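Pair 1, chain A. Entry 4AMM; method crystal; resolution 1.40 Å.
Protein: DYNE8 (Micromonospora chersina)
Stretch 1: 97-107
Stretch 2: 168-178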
# COMPACT_ATOMS: atom_id res chain seq x y z
N LEU A 97 4.48 18.23 0.50
CA LEU A 97 3.78 17.56 1.56
C LEU A 97 4.62 16.39 2.09
O LEU A 97 5.66 16.09 1.54
CB LEU A 97 2.47 16.97 1.00
CG LEU A 97 1.65 17.97 0.28
CD1 LEU A 97 0.31 17.38 -0.01
CD2 LEU A 97 1.36 19.16 1.11
N ARG A 98 4.20 15.79 3.17
CA ARG A 98 4.88 14.62 3.74
C ARG A 98 4.28 13.36 3.09
O ARG A 98 3.05 13.19 3.16
CB ARG A 98 4.61 14.53 5.22
CG ARG A 98 5.40 15.64 5.95
CD ARG A 98 5.10 15.64 7.48
NE ARG A 98 5.61 14.45 8.10
CZ ARG A 98 6.86 14.28 8.52
NH1 ARG A 98 7.76 15.28 8.39
NH2 ARG A 98 7.26 13.16 9.08
N VAL A 99 5.15 12.53 2.48
CA VAL A 99 4.68 11.30 1.80
C VAL A 99 5.23 10.15 2.50
O VAL A 99 6.42 10.05 2.77
CB VAL A 99 5.13 11.30 0.31
CG1 VAL A 99 4.69 9.98 -0.34
CG2 VAL A 99 4.46 12.45 -0.45
N GLY A 100 4.35 9.13 2.79
CA GLY A 100 4.80 7.88 3.41
C GLY A 100 4.63 6.74 2.44
O GLY A 100 3.76 6.83 1.59
N LEU A 101 5.41 5.69 2.58
CA LEU A 101 5.25 4.47 1.78
C LEU A 101 4.55 3.35 2.52
O LEU A 101 4.74 3.14 3.70
CB LEU A 101 6.59 3.94 1.28
CG LEU A 101 7.51 4.98 0.59
CD1 LEU A 101 8.78 4.27 0.17
CD2 LEU A 101 6.80 5.55 -0.61
N LEU A 102 3.75 2.63 1.75
CA LEU A 102 3.08 1.36 2.25
C LEU A 102 3.53 0.18 1.45
O LEU A 102 3.40 0.19 0.23
CB LEU A 102 1.57 1.52 2.09
CG LEU A 102 0.93 2.77 2.72
CD1 LEU A 102 -0.59 2.85 2.31
CD2 LEU A 102 1.03 2.77 4.21
N PHE A 103 4.06 -0.85 2.15
CA PHE A 103 4.50 -2.04 1.43
C PHE A 103 3.54 -3.21 1.77
O PHE A 103 3.43 -3.60 2.96
CB PHE A 103 5.91 -2.43 1.88
CG PHE A 103 6.97 -1.48 1.28
CD1 PHE A 103 7.45 -1.75 0.03
CD2 PHE A 103 7.45 -0.36 1.98
CE1 PHE A 103 8.41 -0.90 -0.59
CE2 PHE A 103 8.42 0.51 1.33
CZ PHE A 103 8.90 0.23 0.09
N PRO A 104 2.83 -3.72 0.75
CA PRO A 104 1.77 -4.71 1.04
C PRO A 104 2.31 -6.06 1.38
O PRO A 104 3.45 -6.49 1.06
CB PRO A 104 1.03 -4.77 -0.29
CG PRO A 104 2.11 -4.54 -1.32
CD PRO A 104 2.99 -3.42 -0.67
N GLY A 105 1.39 -6.82 1.98
CA GLY A 105 1.65 -8.29 2.14
C GLY A 105 0.77 -9.07 1.18
O GLY A 105 0.26 -8.55 0.14
N GLN A 106 0.58 -10.33 1.57
CA GLN A 106 -0.26 -11.19 0.75
C GLN A 106 -1.76 -10.83 0.78
O GLN A 106 -2.26 -10.35 1.79
CB GLN A 106 0.16 -12.65 1.12
CG GLN A 106 -0.61 -13.74 0.53
CD GLN A 106 -0.18 -15.06 1.16
OE1 GLN A 106 -0.95 -15.72 1.85
NE2 GLN A 106 1.03 -15.40 0.95
N ALA A 107 -2.47 -11.00 -0.35
CA ALA A 107 -3.93 -10.78 -0.46
C ALA A 107 -4.66 -11.63 0.57
O ALA A 107 -4.19 -12.69 0.97
CB ALA A 107 -4.38 -11.18 -1.87
N ARG A 168 11.62 11.07 -2.17
CA ARG A 168 11.97 11.40 -0.76
C ARG A 168 10.77 11.32 0.20
O ARG A 168 10.27 12.28 0.73
CB ARG A 168 12.50 12.82 -0.72
CG ARG A 168 13.88 12.94 -1.40
CD ARG A 168 14.52 14.32 -1.13
NE ARG A 168 13.65 15.34 -1.69
CZ ARG A 168 13.57 16.62 -1.36
NH1 ARG A 168 14.34 17.12 -0.41
NH2 ARG A 168 12.71 17.39 -2.02
N PRO A 169 10.31 10.11 0.46
CA PRO A 169 9.27 9.89 1.49
C PRO A 169 9.84 10.11 2.89
O PRO A 169 11.07 10.05 3.09
CB PRO A 169 8.86 8.40 1.29
CG PRO A 169 9.77 7.86 0.35
CD PRO A 169 10.89 8.82 -0.01
N VAL A 170 8.93 10.33 3.82
CA VAL A 170 9.30 10.53 5.24
C VAL A 170 9.54 9.20 5.95
O VAL A 170 10.12 9.18 7.05
CB VAL A 170 8.26 11.38 6.01
CG1 VAL A 170 8.11 12.81 5.41
CG2 VAL A 170 6.92 10.73 6.08
N GLY A 171 9.01 8.08 5.41
CA GLY A 171 9.15 6.82 6.17
C GLY A 171 8.25 5.84 5.49
O GLY A 171 7.60 6.17 4.51
N ALA A 172 8.28 4.62 6.00
CA ALA A 172 7.55 3.50 5.34
C ALA A 172 7.02 2.63 6.44
O ALA A 172 7.51 2.54 7.52
CB ALA A 172 8.44 2.72 4.46
N LEU A 173 6.00 1.85 6.05
CA LEU A 173 5.59 0.68 6.85
C LEU A 173 5.27 -0.45 5.90
O LEU A 173 4.91 -0.22 4.72
CB LEU A 173 4.37 0.99 7.71
CG LEU A 173 3.06 1.22 7.07
CD1 LEU A 173 2.35 -0.16 6.66
CD2 LEU A 173 2.13 2.03 8.03
N GLY A 174 5.39 -1.66 6.41
CA GLY A 174 5.03 -2.87 5.64
C GLY A 174 4.09 -3.74 6.46
O GLY A 174 4.29 -3.91 7.66
N HIS A 175 3.06 -4.26 5.78
CA HIS A 175 2.04 -5.16 6.42
C HIS A 175 2.52 -6.59 6.32
O HIS A 175 2.58 -7.17 5.25
CB HIS A 175 0.74 -4.97 5.63
CG HIS A 175 -0.50 -5.42 6.35
ND1 HIS A 175 -0.81 -6.78 6.48
CD2 HIS A 175 -1.54 -4.72 6.88
CE1 HIS A 175 -1.99 -6.86 7.09
NE2 HIS A 175 -2.45 -5.64 7.35
N SER A 176 2.84 -7.16 7.50
CA SER A 176 3.25 -8.60 7.55
C SER A 176 4.44 -8.79 6.57
O SER A 176 5.55 -8.21 6.83
CB SER A 176 2.07 -9.52 7.30
OG SER A 176 2.61 -10.85 7.56
N LEU A 177 4.33 -9.58 5.54
CA LEU A 177 5.36 -9.77 4.54
C LEU A 177 6.00 -8.45 4.10
O LEU A 177 7.22 -8.39 3.81
CB LEU A 177 4.75 -10.49 3.30
CG LEU A 177 5.66 -10.63 2.09
CD1 LEU A 177 6.90 -11.52 2.41
CD2 LEU A 177 4.84 -11.18 0.95
N GLY A 178 5.16 -7.43 3.91
CA GLY A 178 5.71 -6.13 3.42
C GLY A 178 6.75 -5.53 4.34
O GLY A 178 7.50 -4.67 3.82
O HOH W 1 7.82 13.40 1.80
O HOH W 2 1.57 -10.84 4.32

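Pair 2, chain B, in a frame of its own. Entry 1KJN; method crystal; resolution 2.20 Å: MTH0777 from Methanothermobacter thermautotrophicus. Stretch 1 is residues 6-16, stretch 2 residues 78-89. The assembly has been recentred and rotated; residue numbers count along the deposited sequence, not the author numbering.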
# COMPACT_ATOMS: atom_id res chain seq x y z
N THR B 6 6.70 -16.40 20.42
CA THR B 6 6.99 -15.67 21.70
C THR B 6 8.03 -14.58 21.47
O THR B 6 8.24 -13.71 22.32
CB THR B 6 7.48 -16.65 22.78
N GLY B 7 8.70 -14.64 20.31
CA GLY B 7 9.73 -13.68 19.99
C GLY B 7 9.27 -12.42 19.30
O GLY B 7 8.07 -12.18 19.10
N LYS B 8 10.25 -11.61 18.91
CA LYS B 8 10.00 -10.35 18.25
C LYS B 8 10.74 -10.31 16.93
O LYS B 8 11.82 -10.90 16.78
CB LYS B 8 10.45 -9.19 19.15
CG LYS B 8 9.66 -9.10 20.46
CD LYS B 8 10.28 -8.14 21.46
CE LYS B 8 10.29 -6.71 20.94
NZ LYS B 8 11.19 -5.85 21.77
N ALA B 9 10.13 -9.65 15.96
CA ALA B 9 10.75 -9.52 14.66
C ALA B 9 10.82 -8.06 14.27
O ALA B 9 9.98 -7.25 14.67
CB ALA B 9 9.98 -10.31 13.63
N LEU B 10 11.90 -7.70 13.59
CA LEU B 10 12.08 -6.32 13.13
C LEU B 10 12.05 -6.35 11.61
O LEU B 10 12.73 -7.17 10.98
CB LEU B 10 13.40 -5.72 13.62
CG LEU B 10 13.71 -4.28 13.16
CD1 LEU B 10 12.68 -3.34 13.76
CD2 LEU B 10 15.13 -3.88 13.59
N MSE B 11 11.25 -5.45 11.05
CA MSE B 11 11.08 -5.34 9.61
C MSE B 11 11.59 -3.98 9.15
O MSE B 11 11.07 -2.93 9.58
CB MSE B 11 9.60 -5.52 9.24
CG MSE B 11 9.34 -5.48 7.74
SE MSE B 11 7.52 -6.03 7.26
CE MSE B 11 7.65 -7.87 7.80
N VAL B 12 12.55 -3.99 8.23
CA VAL B 12 13.17 -2.76 7.73
C VAL B 12 12.69 -2.46 6.32
O VAL B 12 12.74 -3.34 5.45
CB VAL B 12 14.71 -2.89 7.70
CG1 VAL B 12 15.37 -1.61 7.20
CG2 VAL B 12 15.21 -3.26 9.09
N LEU B 13 12.25 -1.22 6.09
CA LEU B 13 11.76 -0.82 4.77
C LEU B 13 12.63 0.24 4.10
O LEU B 13 13.24 1.08 4.76
CB LEU B 13 10.32 -0.30 4.85
CG LEU B 13 9.31 -1.16 5.63
CD1 LEU B 13 7.94 -0.48 5.60
CD2 LEU B 13 9.22 -2.56 5.05
N GLY B 14 12.65 0.20 2.77
CA GLY B 14 13.41 1.15 1.99
C GLY B 14 12.54 2.30 1.53
O GLY B 14 11.35 2.36 1.86
N CYS B 15 13.12 3.24 0.77
CA CYS B 15 12.35 4.38 0.29
C CYS B 15 11.18 3.81 -0.52
O CYS B 15 11.33 2.85 -1.28
CB CYS B 15 13.20 5.32 -0.55
SG CYS B 15 13.31 4.91 -2.32
N PRO B 16 9.97 4.32 -0.27
CA PRO B 16 8.77 3.87 -0.98
C PRO B 16 8.65 4.51 -2.36
O PRO B 16 8.49 5.73 -2.48
CB PRO B 16 7.65 4.32 -0.05
CG PRO B 16 8.17 5.66 0.44
CD PRO B 16 9.65 5.40 0.69
N ASP B 78 17.53 -8.12 20.92
CA ASP B 78 16.21 -7.47 20.95
C ASP B 78 15.20 -8.09 19.97
O ASP B 78 14.00 -7.81 20.06
CB ASP B 78 16.32 -5.97 20.67
CG ASP B 78 17.02 -5.19 21.79
OD1 ASP B 78 17.21 -5.71 22.91
OD2 ASP B 78 17.36 -4.02 21.54
N TYR B 79 15.69 -8.89 19.03
CA TYR B 79 14.82 -9.53 18.04
C TYR B 79 15.34 -10.91 17.64
O TYR B 79 16.54 -11.12 17.55
CB TYR B 79 14.69 -8.65 16.79
CG TYR B 79 14.02 -7.31 17.03
CD1 TYR B 79 12.63 -7.19 16.95
CD2 TYR B 79 14.75 -6.18 17.37
CE1 TYR B 79 11.99 -6.00 17.20
CE2 TYR B 79 14.11 -4.96 17.63
CZ TYR B 79 12.73 -4.88 17.54
OH TYR B 79 12.08 -3.70 17.80
N GLU B 80 14.42 -11.83 17.38
CA GLU B 80 14.74 -13.19 16.99
C GLU B 80 14.72 -13.37 15.46
O GLU B 80 15.17 -14.39 14.94
CB GLU B 80 13.75 -14.17 17.64
CG GLU B 80 13.93 -14.37 19.15
CD GLU B 80 13.79 -13.09 19.98
OE1 GLU B 80 12.70 -12.48 19.96
OE2 GLU B 80 14.76 -12.69 20.66
N PHE B 81 14.21 -12.38 14.75
CA PHE B 81 14.14 -12.43 13.30
C PHE B 81 14.25 -11.03 12.70
O PHE B 81 13.70 -10.09 13.24
CB PHE B 81 12.82 -13.09 12.85
CG PHE B 81 12.73 -13.31 11.36
CD1 PHE B 81 11.75 -12.65 10.60
CD2 PHE B 81 13.62 -14.16 10.72
CE1 PHE B 81 11.68 -12.84 9.21
CE2 PHE B 81 13.56 -14.37 9.32
CZ PHE B 81 12.59 -13.71 8.57
N LEU B 82 14.94 -10.92 11.57
CA LEU B 82 15.12 -9.64 10.90
C LEU B 82 14.78 -9.76 9.42
O LEU B 82 15.32 -10.60 8.70
CB LEU B 82 16.58 -9.15 11.06
CG LEU B 82 17.07 -7.92 10.29
CD1 LEU B 82 16.22 -6.68 10.61
CD2 LEU B 82 18.53 -7.68 10.61
N ALA B 83 13.88 -8.89 8.95
CA ALA B 83 13.48 -8.89 7.56
C ALA B 83 13.67 -7.50 6.98
O ALA B 83 13.26 -6.50 7.59
CB ALA B 83 12.05 -9.35 7.41
N GLY B 84 14.35 -7.44 5.85
CA GLY B 84 14.61 -6.17 5.19
C GLY B 84 14.26 -6.17 3.70
O GLY B 84 14.68 -7.06 2.95
N PHE B 85 13.44 -5.19 3.30
CA PHE B 85 13.05 -5.00 1.91
C PHE B 85 14.16 -4.20 1.29
O PHE B 85 14.61 -3.20 1.87
CB PHE B 85 11.71 -4.26 1.82
CG PHE B 85 10.54 -5.14 2.08
CD1 PHE B 85 10.16 -5.44 3.38
CD2 PHE B 85 9.82 -5.70 1.02
CE1 PHE B 85 9.09 -6.28 3.63
CE2 PHE B 85 8.75 -6.54 1.26
CZ PHE B 85 8.37 -6.84 2.57
N VAL B 86 14.62 -4.63 0.13
CA VAL B 86 15.76 -3.97 -0.51
C VAL B 86 15.54 -3.58 -1.98
O VAL B 86 15.74 -4.39 -2.88
CB VAL B 86 17.01 -4.88 -0.41
CG1 VAL B 86 18.26 -4.12 -0.80
CG2 VAL B 86 17.14 -5.43 1.02
N PRO B 87 15.03 -2.37 -2.21
CA PRO B 87 14.78 -1.86 -3.57
C PRO B 87 16.04 -1.17 -4.11
O PRO B 87 16.09 -0.81 -5.29
CB PRO B 87 13.70 -0.79 -3.36
CG PRO B 87 13.20 -0.99 -1.97
CD PRO B 87 14.34 -1.55 -1.19
N ASN B 88 17.04 -0.97 -3.26
CA ASN B 88 18.25 -0.28 -3.73
C ASN B 88 19.42 -0.32 -2.75
O ASN B 88 19.29 -0.81 -1.63
CB ASN B 88 17.91 1.18 -4.04
CG ASN B 88 17.28 1.90 -2.85
OD1 ASN B 88 17.54 1.55 -1.69
ND2 ASN B 88 16.46 2.91 -3.13
N ASP B 89 20.52 0.33 -3.14
CA ASP B 89 21.75 0.41 -2.35
C ASP B 89 21.55 0.94 -0.95
O ASP B 89 22.07 0.36 -0.01
CB ASP B 89 22.82 1.27 -3.05
CG ASP B 89 23.41 0.61 -4.30
OD1 ASP B 89 23.21 -0.61 -4.52
OD2 ASP B 89 24.07 1.32 -5.08
O HOH W 3 15.93 3.02 0.29

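Both pairs join two neighbouring parallel strands. Over 14 central residues the backbones superpose with an RMSD of 0.6 Å. The strand directions differ by 21° in pair 1 and by 10° in pair 2.

The hydrogen-bond ladder is shared. In pair 1, Leu A101 N donates to Gly A171 O (3.0 Å) and Leu A173 N donates to Leu A101 O (3.0 Å). The matching residue Leu B10 does the same: its N donates to Phe B81 O (3.0 Å), and its O accepts from Ala B83 N (2.9 Å). Two residues on, Phe A103 N reaches Leu A173 O (2.8 Å) and Phe A103 O receives His A175 N (2.9 Å). Val B12 repeats this, from its N to Ala B83 O (2.7 Å) and from Phe B85 N to its O (2.9 Å). The odd-even pattern follows from parallel pairing, in which one residue bonds to the residues before and after its partner.

The ladder begins at matching positions too. Val A170 N donates to Val A99 O at 2.7 Å, and Glu B80 N donates to Lys B8 O at 2.8 Å. Pair 2 adds a side-chain bond here, from Lys B8 N to Glu B80 OE1 (2.8 Å). In pair 1 the matching Val A99 N instead donates to water 1 (N to water O 2.9 Å), whose O also lies 2.9 Å from Arg A168 O, within hydrogen-bonding reach.

The matched leucines meet different partners. Leu A101 CG packs on Pro A169 CG at 3.7 Å. Leu B10 meets Tyr B79 at the position of that proline; its CB lies over the ring face, 3.7 Å from Tyr B79 CD1. The two leucines also differ in rotamer, m for Leu A101 and t for Leu B10.

On the same face, Phe A103 is matched by Val B12, and Ala A172 by Leu B82. The large and small residues change strands. Phe A103 CE2 touches Ala A172 CB at 3.8 Å, with the alanine at the ring edge. In pair 2, Val B12 CG2 meets Leu B82 CD1 at 3.9 Å. Gly A174 and Gly B84 match here.

On the other face, Leu A102 CD2 packs against Leu A173 CG at 3.8 Å. Their counterparts are the selenomethionine Met B11 and Ala B83. Met B11 SE lies at the edge of the Phe B85 ring, 4.0 Å from Phe B85 CE1.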